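Long-range contact in STU0660 (Streptococcus thermophilus, PDB 3ZTH), which is a large Csn2 protein that takes part in CRISPR-mediated bacterial immunity, probably by binding DNA: residues 299-304 against 325-330. Numbering follows the deposited sequence.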
loop_
_atom_site.group_PDB
_atom_site.type_symbol
_atom_site.label_atom_id
_atom_site.label_comp_id
_atom_site.label_asym_id
_atom_site.label_seq_id
_atom_site.Cartn_x
_atom_site.Cartn_y
_atom_site.Cartn_z
ATOM N N TYR A 299 33.780 4.996 37.755
ATOM C CA TYR A 299 35.156 4.814 37.301
ATOM C C TYR A 299 35.851 3.555 37.802
ATOM O O TYR A 299 37.036 3.378 37.565
ATOM C CB TYR A 299 35.997 6.029 37.693
ATOM C CG TYR A 299 35.500 7.304 37.076
ATOM C CD1 TYR A 299 35.682 7.559 35.716
ATOM C CD2 TYR A 299 34.796 8.238 37.838
ATOM C CE1 TYR A 299 35.167 8.719 35.124
ATOM C CE2 TYR A 299 34.277 9.400 37.260
ATOM C CZ TYR A 299 34.465 9.632 35.905
ATOM O OH TYR A 299 33.942 10.768 35.338
ATOM N N LEU A 300 35.126 2.679 38.484
ATOM C CA LEU A 300 35.728 1.461 39.007
ATOM C C LEU A 300 35.991 0.447 37.907
ATOM O O LEU A 300 35.364 0.492 36.855
ATOM C CB LEU A 300 34.812 0.848 40.067
ATOM C CG LEU A 300 34.549 1.788 41.247
ATOM C CD1 LEU A 300 33.516 1.195 42.185
ATOM C CD2 LEU A 300 35.866 2.047 41.979
ATOM N N LEU A 301 36.926 -0.465 38.151
ATOM C CA LEU A 301 37.257 -1.515 37.188
ATOM C C LEU A 301 37.633 -0.939 35.825
ATOM O O LEU A 301 37.284 -1.496 34.787
ATOM C CB LEU A 301 36.067 -2.468 37.026
ATOM C CG LEU A 301 35.237 -2.716 38.292
ATOM C CD1 LEU A 301 34.043 -3.601 37.957
ATOM C CD2 LEU A 301 36.093 -3.349 39.370
ATOM N N THR A 302 38.344 0.177 35.827
ATOM C CA THR A 302 38.739 0.794 34.570
ATOM C C THR A 302 40.201 1.197 34.568
ATOM O O THR A 302 40.610 2.058 35.351
ATOM C CB THR A 302 37.918 2.077 34.262
ATOM O OG1 THR A 302 36.517 1.783 34.279
ATOM C CG2 THR A 302 38.285 2.613 32.890
ATOM N N LYS A 303 40.994 0.565 33.712
ATOM C CA LYS A 303 42.385 0.955 33.609
ATOM C C LYS A 303 42.260 2.181 32.725
ATOM O O LYS A 303 41.845 2.075 31.573
ATOM C CB LYS A 303 43.226 -0.099 32.898
ATOM C CG LYS A 303 44.687 0.301 32.841
ATOM C CD LYS A 303 45.481 -0.494 31.819
ATOM C CE LYS A 303 46.926 -0.004 31.772
ATOM N NZ LYS A 303 47.736 -0.699 30.729
HETATM N N MSE A 304 42.603 3.346 33.259
HETATM C CA MSE A 304 42.465 4.566 32.488
HETATM C C MSE A 304 43.741 5.205 31.985
HETATM O O MSE A 304 44.774 5.186 32.649
HETATM C CB MSE A 304 41.649 5.571 33.289
HETATM C CG MSE A 304 40.211 5.117 33.438
HETATM SE SE MSE A 304 39.100 6.248 34.509
HETATM C CE MSE A 304 39.855 5.764 36.230
ATOM N N PHE A 325 37.653 -5.455 44.539
ATOM C CA PHE A 325 37.185 -6.189 43.376
ATOM C C PHE A 325 38.388 -6.829 42.698
ATOM O O PHE A 325 38.289 -7.388 41.614
ATOM C CB PHE A 325 36.461 -5.249 42.410
ATOM C CG PHE A 325 35.084 -4.858 42.870
ATOM C CD1 PHE A 325 34.045 -5.780 42.850
ATOM C CD2 PHE A 325 34.827 -3.576 43.335
ATOM C CE1 PHE A 325 32.772 -5.429 43.287
ATOM C CE2 PHE A 325 33.560 -3.219 43.773
ATOM C CZ PHE A 325 32.529 -4.145 43.749
ATOM N N HIS A 326 39.529 -6.746 43.363
ATOM C CA HIS A 326 40.748 -7.316 42.836
ATOM C C HIS A 326 41.131 -6.684 41.503
ATOM O O HIS A 326 41.756 -7.328 40.661
ATOM C CB HIS A 326 40.591 -8.828 42.676
ATOM C CG HIS A 326 40.305 -9.537 43.960
ATOM N ND1 HIS A 326 41.153 -9.479 45.045
ATOM C CD2 HIS A 326 39.258 -10.307 44.341
ATOM C CE1 HIS A 326 40.641 -10.181 46.040
ATOM N NE2 HIS A 326 39.491 -10.694 45.640
ATOM N N PHE A 327 40.742 -5.429 41.301
ATOM C CA PHE A 327 41.106 -4.738 40.075
ATOM C C PHE A 327 42.358 -3.941 40.424
ATOM O O PHE A 327 42.394 -3.251 41.448
ATOM C CB PHE A 327 39.992 -3.803 39.618
ATOM C CG PHE A 327 40.127 -3.367 38.189
ATOM C CD1 PHE A 327 39.837 -4.245 37.153
ATOM C CD2 PHE A 327 40.576 -2.089 37.874
ATOM C CE1 PHE A 327 39.992 -3.854 35.829
ATOM C CE2 PHE A 327 40.733 -1.693 36.550
ATOM C CZ PHE A 327 40.441 -2.573 35.531
ATOM N N SER A 328 43.370 -4.029 39.566
ATOM C CA SER A 328 44.661 -3.374 39.790
ATOM C C SER A 328 44.813 -1.860 39.592
ATOM O O SER A 328 45.749 -1.263 40.128
ATOM C CB SER A 328 45.726 -4.071 38.942
ATOM O OG SER A 328 45.464 -3.885 37.555
ATOM N N TYR A 329 43.933 -1.222 38.830
ATOM C CA TYR A 329 44.086 0.215 38.617
ATOM C C TYR A 329 44.195 1.042 39.895
ATOM O O TYR A 329 43.509 0.776 40.885
ATOM C CB TYR A 329 42.941 0.777 37.783
ATOM C CG TYR A 329 43.145 2.237 37.474
ATOM C CD1 TYR A 329 44.043 2.636 36.476
ATOM C CD2 TYR A 329 42.490 3.226 38.211
ATOM C CE1 TYR A 329 44.285 3.978 36.221
ATOM C CE2 TYR A 329 42.724 4.581 37.964
ATOM C CZ TYR A 329 43.622 4.948 36.968
ATOM O OH TYR A 329 43.851 6.278 36.711
ATOM N N ARG A 330 45.059 2.053 39.864
ATOM C CA ARG A 330 45.244 2.923 41.017
ATOM C C ARG A 330 45.564 4.351 40.611
ATOM O O ARG A 330 46.392 4.598 39.733
ATOM C CB ARG A 330 46.388 2.425 41.910
ATOM C CG ARG A 330 46.188 1.065 42.545
ATOM C CD ARG A 330 45.292 1.116 43.768
ATOM N NE ARG A 330 45.167 -0.212 44.361
ATOM C CZ ARG A 330 44.564 -1.240 43.769
ATOM N NH1 ARG A 330 44.022 -1.093 42.567
ATOM N NH2 ARG A 330 44.511 -2.421 44.370
#
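Two aromatic side chains from the loop after helix 312-324 lie against backbone of residues 301-304, in the loop preceding that helix. Tyr329 CB starts 3.6 Å from Thr302 O, and CG, anti to the backbone N (chi1 -176°), comes to 3.3 Å from that oxygen, which sits over one ring face, offset toward the rim. Farther along, CE1 reaches Met304 N at 3.5 Å, while CE2 meets the methyl CE of selenomethionine Met304 at 3.6 Å. That side chain crosses the tyrosine at about a right angle, bent at chi3 (-73°). The tip, OH, buried without a polar partner in the model, lies 4.1 Å from both CB and CE of Met304. Phe327 lays its ring flat on Leu301, whose CA makes a CH-pi contact 3.4 Å from the ring centroid. Leu301 CD2 packs on Phe325 CB, next to the Schellman motif, with His326 as C-prime residue, that ends helix 312-324. Asp259 OD2 accepts a hydrogen bond from Lys303 N; Thr302 OG1 is hydrogen-bonded to Ser258 OG, its side chain touching the magnesium ligand Gln26. Arg330 NH1 donates to Phe327 O and Tyr329 O, but the two segments, lacking mutual hydrogen bonds, cohere by van der Waals packing and one CH-pi contact.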